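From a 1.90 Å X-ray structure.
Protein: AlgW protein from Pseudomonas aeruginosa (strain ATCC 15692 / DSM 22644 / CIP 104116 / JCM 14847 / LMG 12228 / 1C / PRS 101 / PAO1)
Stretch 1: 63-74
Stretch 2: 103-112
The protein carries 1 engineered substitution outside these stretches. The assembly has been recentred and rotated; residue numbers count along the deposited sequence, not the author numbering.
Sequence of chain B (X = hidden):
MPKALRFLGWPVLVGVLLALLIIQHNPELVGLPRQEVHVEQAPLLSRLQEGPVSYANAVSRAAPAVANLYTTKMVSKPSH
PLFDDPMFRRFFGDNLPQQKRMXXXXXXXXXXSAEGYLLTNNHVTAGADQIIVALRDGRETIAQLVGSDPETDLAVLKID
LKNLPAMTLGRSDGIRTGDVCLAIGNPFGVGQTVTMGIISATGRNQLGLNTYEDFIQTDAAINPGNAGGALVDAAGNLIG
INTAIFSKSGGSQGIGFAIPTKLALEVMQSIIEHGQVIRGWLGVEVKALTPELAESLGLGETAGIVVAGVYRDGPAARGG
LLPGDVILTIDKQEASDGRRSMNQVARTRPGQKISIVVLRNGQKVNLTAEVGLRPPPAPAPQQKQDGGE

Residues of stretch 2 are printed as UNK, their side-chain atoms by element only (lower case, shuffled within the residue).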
ATOM      1  N   ALA B  63     -19.307   8.032  -5.231  1.00 24.81           N
ATOM      2  CA  ALA B  63     -18.410   8.922  -5.962  1.00 31.22           C
ATOM      3  C   ALA B  63     -19.074  10.215  -6.455  1.00 30.52           C
ATOM      4  O   ALA B  63     -18.414  11.268  -6.396  1.00 23.47           O
ATOM      5  CB  ALA B  63     -17.774   8.154  -7.119  1.00 28.47           C
ATOM      6  N   PRO B  64     -20.341  10.228  -6.909  1.00 27.87           N
ATOM      7  CA  PRO B  64     -20.928  11.518  -7.355  1.00 28.80           C
ATOM      8  C   PRO B  64     -20.976  12.574  -6.274  1.00 27.10           C
ATOM      9  O   PRO B  64     -20.950  13.765  -6.582  1.00 28.91           O
ATOM     10  CB  PRO B  64     -22.336  11.130  -7.820  1.00 26.62           C
ATOM     11  CG  PRO B  64     -22.180   9.698  -8.266  1.00 31.94           C
ATOM     12  CD  PRO B  64     -21.235   9.098  -7.237  1.00 28.28           C
ATOM     13  N   ALA B  65     -20.983  12.173  -5.010  1.00 28.50           N
ATOM     14  CA  ALA B  65     -21.073  13.086  -3.884  1.00 24.90           C
ATOM     15  C   ALA B  65     -19.716  13.451  -3.285  1.00 30.91           C
ATOM     16  O   ALA B  65     -19.666  14.039  -2.196  1.00 25.95           O
ATOM     17  CB  ALA B  65     -21.961  12.484  -2.805  1.00 29.49           C
ATOM     18  N   VAL B  66     -18.613  13.108  -3.955  1.00 22.94           N
ATOM     19  CA  VAL B  66     -17.278  13.518  -3.524  1.00 26.19           C
ATOM     20  C   VAL B  66     -16.719  14.446  -4.584  1.00 22.21           C
ATOM     21  O   VAL B  66     -16.742  14.113  -5.767  1.00 26.56           O
ATOM     22  CB  VAL B  66     -16.367  12.297  -3.283  1.00 24.44           C
ATOM     23  CG1 VAL B  66     -14.969  12.731  -2.720  1.00 26.10           C
ATOM     24  CG2 VAL B  66     -17.085  11.311  -2.374  1.00 20.10           C
ATOM     25  N   ALA B  67     -16.231  15.610  -4.162  1.00 27.42           N
ATOM     26  CA  ALA B  67     -15.762  16.644  -5.080  1.00 30.09           C
ATOM     27  C   ALA B  67     -14.273  16.880  -4.873  1.00 26.28           C
ATOM     28  O   ALA B  67     -13.720  16.554  -3.817  1.00 24.07           O
ATOM     29  CB  ALA B  67     -16.518  17.971  -4.870  1.00 28.79           C
ATOM     30  N   ASN B  68     -13.643  17.487  -5.890  1.00 24.44           N
ATOM     31  CA  ASN B  68     -12.304  18.048  -5.766  1.00 28.65           C
ATOM     32  C   ASN B  68     -12.348  19.507  -5.299  1.00 33.01           C
ATOM     33  O   ASN B  68     -13.198  20.296  -5.727  1.00 28.84           O
ATOM     34  CB  ASN B  68     -11.563  17.946  -7.104  1.00 27.96           C
ATOM     35  CG  ASN B  68     -11.403  16.502  -7.577  1.00 26.72           C
ATOM     36  OD1 ASN B  68     -11.480  15.576  -6.786  1.00 28.95           O
ATOM     37  ND2 ASN B  68     -11.199  16.316  -8.866  1.00 34.01           N
ATOM     38  N   LEU B  69     -11.388  19.870  -4.458  1.00 25.30           N
ATOM     39  CA  LEU B  69     -11.210  21.230  -3.969  1.00 30.91           C
ATOM     40  C   LEU B  69      -9.883  21.767  -4.499  1.00 37.49           C
ATOM     41  O   LEU B  69      -8.850  21.087  -4.398  1.00 28.85           O
ATOM     42  CB  LEU B  69     -11.198  21.295  -2.434  1.00 21.84           C
ATOM     43  CG  LEU B  69     -12.485  21.112  -1.593  1.00 31.53           C
ATOM     44  CD1 LEU B  69     -12.228  21.538  -0.169  1.00 24.96           C
ATOM     45  CD2 LEU B  69     -13.736  21.866  -2.156  1.00 30.12           C
ATOM     46  N   TYR B  70      -9.924  22.989  -5.046  1.00 31.21           N
ATOM     47  CA  TYR B  70      -8.760  23.755  -5.495  1.00 35.32           C
ATOM     48  C   TYR B  70      -8.822  25.108  -4.817  1.00 34.08           C
ATOM     49  O   TYR B  70      -9.759  25.871  -5.064  1.00 34.79           O
ATOM     50  CB  TYR B  70      -8.741  23.935  -7.017  1.00 35.03           C
ATOM     51  CG  TYR B  70      -8.899  22.650  -7.765  1.00 31.97           C
ATOM     52  CD1 TYR B  70      -7.858  21.726  -7.823  1.00 36.78           C
ATOM     53  CD2 TYR B  70     -10.092  22.334  -8.387  1.00 35.72           C
ATOM     54  CE1 TYR B  70      -7.997  20.529  -8.491  1.00 33.89           C
ATOM     55  CE2 TYR B  70     -10.249  21.141  -9.056  1.00 33.79           C
ATOM     56  CZ  TYR B  70      -9.205  20.244  -9.106  1.00 36.33           C
ATOM     57  OH  TYR B  70      -9.369  19.070  -9.774  1.00 48.40           O
ATOM     58  N   THR B  71      -7.835  25.392  -3.965  1.00 36.93           N
ATOM     59  CA  THR B  71      -7.815  26.578  -3.127  1.00 42.21           C
ATOM     60  C   THR B  71      -6.590  27.429  -3.466  1.00 47.79           C
ATOM     61  O   THR B  71      -5.504  26.901  -3.737  1.00 42.95           O
ATOM     62  CB  THR B  71      -7.835  26.213  -1.621  1.00 38.21           C
ATOM     63  OG1 THR B  71      -6.632  25.519  -1.241  1.00 42.04           O
ATOM     64  CG2 THR B  71      -9.020  25.334  -1.301  1.00 39.25           C
ATOM     65  N   THR B  72      -6.782  28.747  -3.476  1.00 45.58           N
ATOM     66  CA  THR B  72      -5.691  29.692  -3.659  1.00 51.42           C
ATOM     67  C   THR B  72      -5.603  30.581  -2.433  1.00 56.24           C
ATOM     68  O   THR B  72      -6.628  31.020  -1.905  1.00 59.80           O
ATOM     69  CB  THR B  72      -5.839  30.510  -4.942  1.00 47.17           C
ATOM     70  OG1 THR B  72      -7.193  30.952  -5.062  1.00 53.41           O
ATOM     71  CG2 THR B  72      -5.513  29.658  -6.143  1.00 49.62           C
ATOM     72  N   LYS B  73      -4.366  30.813  -1.986  1.00 67.46           N
ATOM     73  CA  LYS B  73      -4.031  31.432  -0.708  1.00 71.55           C
ATOM     74  C   LYS B  73      -2.720  32.186  -0.889  1.00 81.88           C
ATOM     75  O   LYS B  73      -2.053  32.056  -1.913  1.00 78.73           O
ATOM     76  CB  LYS B  73      -3.893  30.365   0.392  1.00 83.92           C
ATOM     77  CG  LYS B  73      -3.713  30.910   1.799  1.00 88.65           C
ATOM     78  CD  LYS B  73      -2.963  29.941   2.698  1.00 87.23           C
ATOM     79  CE  LYS B  73      -3.289  30.193   4.170  1.00 85.03           C
ATOM     80  NZ  LYS B  73      -3.014  31.589   4.610  1.00 84.95           N
ATOM     81  N   MET B  74      -2.348  32.987   0.103  1.00 87.18           N
ATOM     82  CA  MET B  74      -1.040  33.649   0.068  1.00 84.42           C
ATOM     83  C   MET B  74      -0.082  33.052   1.098  1.00 82.90           C
ATOM     84  O   MET B  74      -0.459  32.808   2.246  1.00 84.74           O
ATOM     85  CB  MET B  74      -1.186  35.163   0.287  1.00 83.38           C
ATOM     86  CG  MET B  74      -1.762  35.891  -0.922  1.00 82.92           C
ATOM     87  SD  MET B  74      -0.565  36.076  -2.265  1.00 82.10           S
ATOM     88  CE  MET B  74       0.903  36.532  -1.343  1.00 75.77           C
ATOM     89  N   UNK B 103       0.626  28.765  -2.688  1.00 55.27           N
ATOM     90  CA  UNK B 103      -0.409  29.692  -3.140  1.00 53.86           C
ATOM     91  C   UNK B 103      -1.595  28.990  -3.785  1.00 53.35           C
ATOM     92  O   UNK B 103      -2.719  29.465  -3.691  1.00 51.87           O
ATOM     93  c   UNK B 103      -0.761  32.201  -5.932  1.00 71.69           C
ATOM     94  c   UNK B 103       0.168  30.713  -4.112  1.00 58.89           C
ATOM     95  o   UNK B 103       0.111  31.667  -6.644  1.00 70.62           O
ATOM     96  c   UNK B 103      -0.816  31.811  -4.487  1.00 71.11           C
ATOM     97  o   UNK B 103      -1.584  33.048  -6.351  1.00 69.30           O
ATOM     98  N   UNK B 104      -1.347  27.888  -4.479  1.00 48.53           N
ATOM     99  CA  UNK B 104      -2.415  26.997  -4.906  1.00 45.05           C
ATOM    100  C   UNK B 104      -2.232  25.642  -4.223  1.00 43.46           C
ATOM    101  O   UNK B 104      -1.104  25.166  -4.068  1.00 38.75           O
ATOM    102  o   UNK B 104      -1.490  25.891  -6.879  1.00 42.68           O
ATOM    103  c   UNK B 104      -2.443  26.844  -6.438  1.00 42.28           C
ATOM    104  N   UNK B 105      -3.338  25.037  -3.789  1.00 41.09           N
ATOM    105  CA  UNK B 105      -3.296  23.715  -3.175  1.00 40.76           C
ATOM    106  C   UNK B 105      -4.615  22.994  -3.434  1.00 39.16           C
ATOM    107  O   UNK B 105      -5.591  23.578  -3.916  1.00 35.53           O
ATOM    108  c   UNK B 105      -2.981  23.805  -1.685  1.00 36.62           C
ATOM    109  o   UNK B 105      -3.776  24.798  -1.081  1.00 45.48           O
ATOM    110  N   UNK B 106      -4.625  21.707  -3.099  1.00 38.17           N
ATOM    111  CA  UNK B 106      -5.607  20.741  -3.593  1.00 40.90           C
ATOM    112  C   UNK B 106      -6.181  19.971  -2.414  1.00 28.90           C
ATOM    113  O   UNK B 106      -5.563  19.890  -1.362  1.00 27.89           O
ATOM    114  c   UNK B 106      -4.091  18.964  -6.666  1.00 47.12           C
ATOM    115  c   UNK B 106      -4.827  21.321  -6.397  1.00 59.36           C
ATOM    116  c   UNK B 106      -5.102  19.888  -6.037  1.00 44.43           C
ATOM    117  c   UNK B 106      -4.962  19.736  -4.541  1.00 39.69           C
ATOM    118  N   UNK B 107      -7.331  19.349  -2.632  1.00 29.38           N
ATOM    119  CA  UNK B 107      -7.974  18.579  -1.582  1.00 29.12           C
ATOM    120  C   UNK B 107      -9.262  17.976  -2.098  1.00 23.97           C
ATOM    121  O   UNK B 107      -9.502  17.926  -3.305  1.00 24.11           O
ATOM    122  N   UNK B 108     -10.065  17.459  -1.163  1.00 21.30           N
ATOM    123  CA  UNK B 108     -11.353  16.884  -1.500  1.00 21.16           C
ATOM    124  C   UNK B 108     -12.394  17.407  -0.507  1.00 24.06           C
ATOM    125  O   UNK B 108     -12.062  18.094   0.453  1.00 21.45           O
ATOM    126  o   UNK B 108     -10.115  14.865  -2.061  1.00 30.61           O
ATOM    127  c   UNK B 108     -11.318  15.348  -1.463  1.00 27.39           C
ATOM    128  N   UNK B 109     -13.657  17.060  -0.748  1.00 22.24           N
ATOM    129  CA  UNK B 109     -14.753  17.477   0.125  1.00 25.86           C
ATOM    130  C   UNK B 109     -15.949  16.581  -0.149  1.00 24.70           C
ATOM    131  O   UNK B 109     -16.045  15.957  -1.201  1.00 24.90           O
ATOM    132  c   UNK B 109     -15.138  18.950  -0.081  1.00 25.79           C
ATOM    133  N   UNK B 110     -16.861  16.505   0.818  1.00 23.28           N
ATOM    134  CA  UNK B 110     -18.024  15.634   0.678  1.00 30.01           C
ATOM    135  C   UNK B 110     -19.319  16.448   0.717  1.00 26.00           C
ATOM    136  O   UNK B 110     -19.570  17.185   1.671  1.00 23.49           O
ATOM    137  c   UNK B 110     -18.055  14.540   1.758  1.00 27.36           C
ATOM    138  c   UNK B 110     -16.766  13.675   1.685  1.00 18.98           C
ATOM    139  c   UNK B 110     -19.302  13.686   1.527  1.00 28.61           C
ATOM    140  N   UNK B 111     -20.165  16.244  -0.285  1.00 27.13           N
ATOM    141  CA  UNK B 111     -21.486  16.864  -0.318  1.00 31.33           C
ATOM    142  C   UNK B 111     -22.391  16.153   0.670  1.00 28.91           C
ATOM    143  O   UNK B 111     -22.744  14.987   0.469  1.00 32.72           O
ATOM    144  c   UNK B 111     -21.122  17.365  -2.749  1.00 29.35           C
ATOM    145  c   UNK B 111     -23.442  17.580  -1.742  1.00 38.50           C
ATOM    146  c   UNK B 111     -21.457  16.944  -4.156  1.00 28.79           C
ATOM    147  c   UNK B 111     -22.092  16.816  -1.721  1.00 31.29           C
ATOM    148  N   UNK B 112     -22.787  16.861   1.724  1.00 34.84           N
ATOM    149  CA  UNK B 112     -23.608  16.287   2.781  1.00 34.04           C
ATOM    150  C   UNK B 112     -25.111  16.525   2.614  1.00 42.05           C
ATOM    151  O   UNK B 112     -25.899  15.768   3.187  1.00 44.99           O
ATOM    152  s   UNK B 112     -21.289  14.829   4.398  1.00 31.91           S
ATOM    153  c   UNK B 112     -21.694  16.603   4.449  1.00 35.22           C
ATOM    154  c   UNK B 112     -23.154  16.831   4.137  1.00 34.44           C
ATOM    155  c   UNK B 112     -21.700  14.377   6.084  1.00 27.90           C
TER
HETATM  156  O   HOH W   1      -5.627  23.500  -0.088  1.00 42.75           O

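Position 103 carries five side-chain atoms, three carbons in a row with two oxygens on the third. A terminal carbon bearing two oxygens is a carboxylate at the end of a two-methylene chain, so the residue is Glu103. Its backbone O accepts a hydrogen bond from Lys73 N at 2.7 Å, with an angle of 155° at the hydrogen.

Position 104 has one carbon followed by one oxygen. That composition fits only a hydroxymethyl group: Ser104. Its CB lies 4.2 Å from Thr72 CG2, on the same face of the sheet.

Position 105 again shows one carbon and one oxygen, and the oxygen approaches Thr71 OG1 to 2.9 Å. This is Ser105. Water 1 lies 2.5 Å from both Thr71 OG1 and Ser105 OG and links the two hydroxyls on the sheet face that also carries Leu69. The backbones are doubly bonded here: Thr71 N to Ser105 O and Ser105 N to Thr71 O, each 2.9 Å, with angles of 176° and 158°.

Position 106 has four carbons and no heteroatom, forked at the second, which separates leucine from isoleucine, whose fork is at the first. Leu106 has an off-rotamer chi1 of -100°, and its end comes nearer to stretch 1 than its CA-to-CB direction suggests. Leu106 CD1 reaches Tyr70 CD1 at 3.4 Å, lying at the edge of the ring and near its plane.

Position 107 has no side-chain atoms, hence Gly107. Its phi/psi of -180/-168° describes a nearly fully extended backbone. Leu69 N donates to Gly107 O at 2.9 Å and 173°; the return bond, Gly107 N to Leu69 O, has the same length but is weak, its angle falling to 128°.

Position 108 holds one carbon and one oxygen: Ser108, whose hydroxyl is hydrogen-bonded elsewhere in the structure. Its CA makes a CA-H...O contact with Ala67 O at 3.3 Å.

Position 109 has a single carbon, the mark of Ala109. That methyl packs against stretch 1, with Ala109 CB 3.7 Å from Leu69 CG. Ala67 N donates to Ala109 O at 3.0 Å and 175°, and Ala109 N returns a bond to Ala67 O at 3.1 Å.

Position 110 shows three carbons, one bearing the other two: Val110. It pairs with Val66, CA to CA 4.8 Å, both with chi1 in t.

Position 111 has four carbons forked at the first, one arm two carbons long, so it is Ile111. Its N donates to Ala65 O at 3.0 Å, while Ile111 CD1 lies 4.0 Å from Pro64 O.

Position 112 is an unbranched chain of two carbons, a sulfur and a carbon: Met112. Its CA-to-CB bond points away from stretch 1, and the side chain makes no contact with that stretch.

The contact is an antiparallel strand pair, with seven bridges from Val66-Val110 to Thr72-Ser104 and 807 Å² buried in total. Main-chain bonds fix the register; side chains alternate faces, with Leu69 and Ala109 packing on one and Tyr70 and Leu106 on the other.

Stretch 2 (103-112) ESSLGSAVIM
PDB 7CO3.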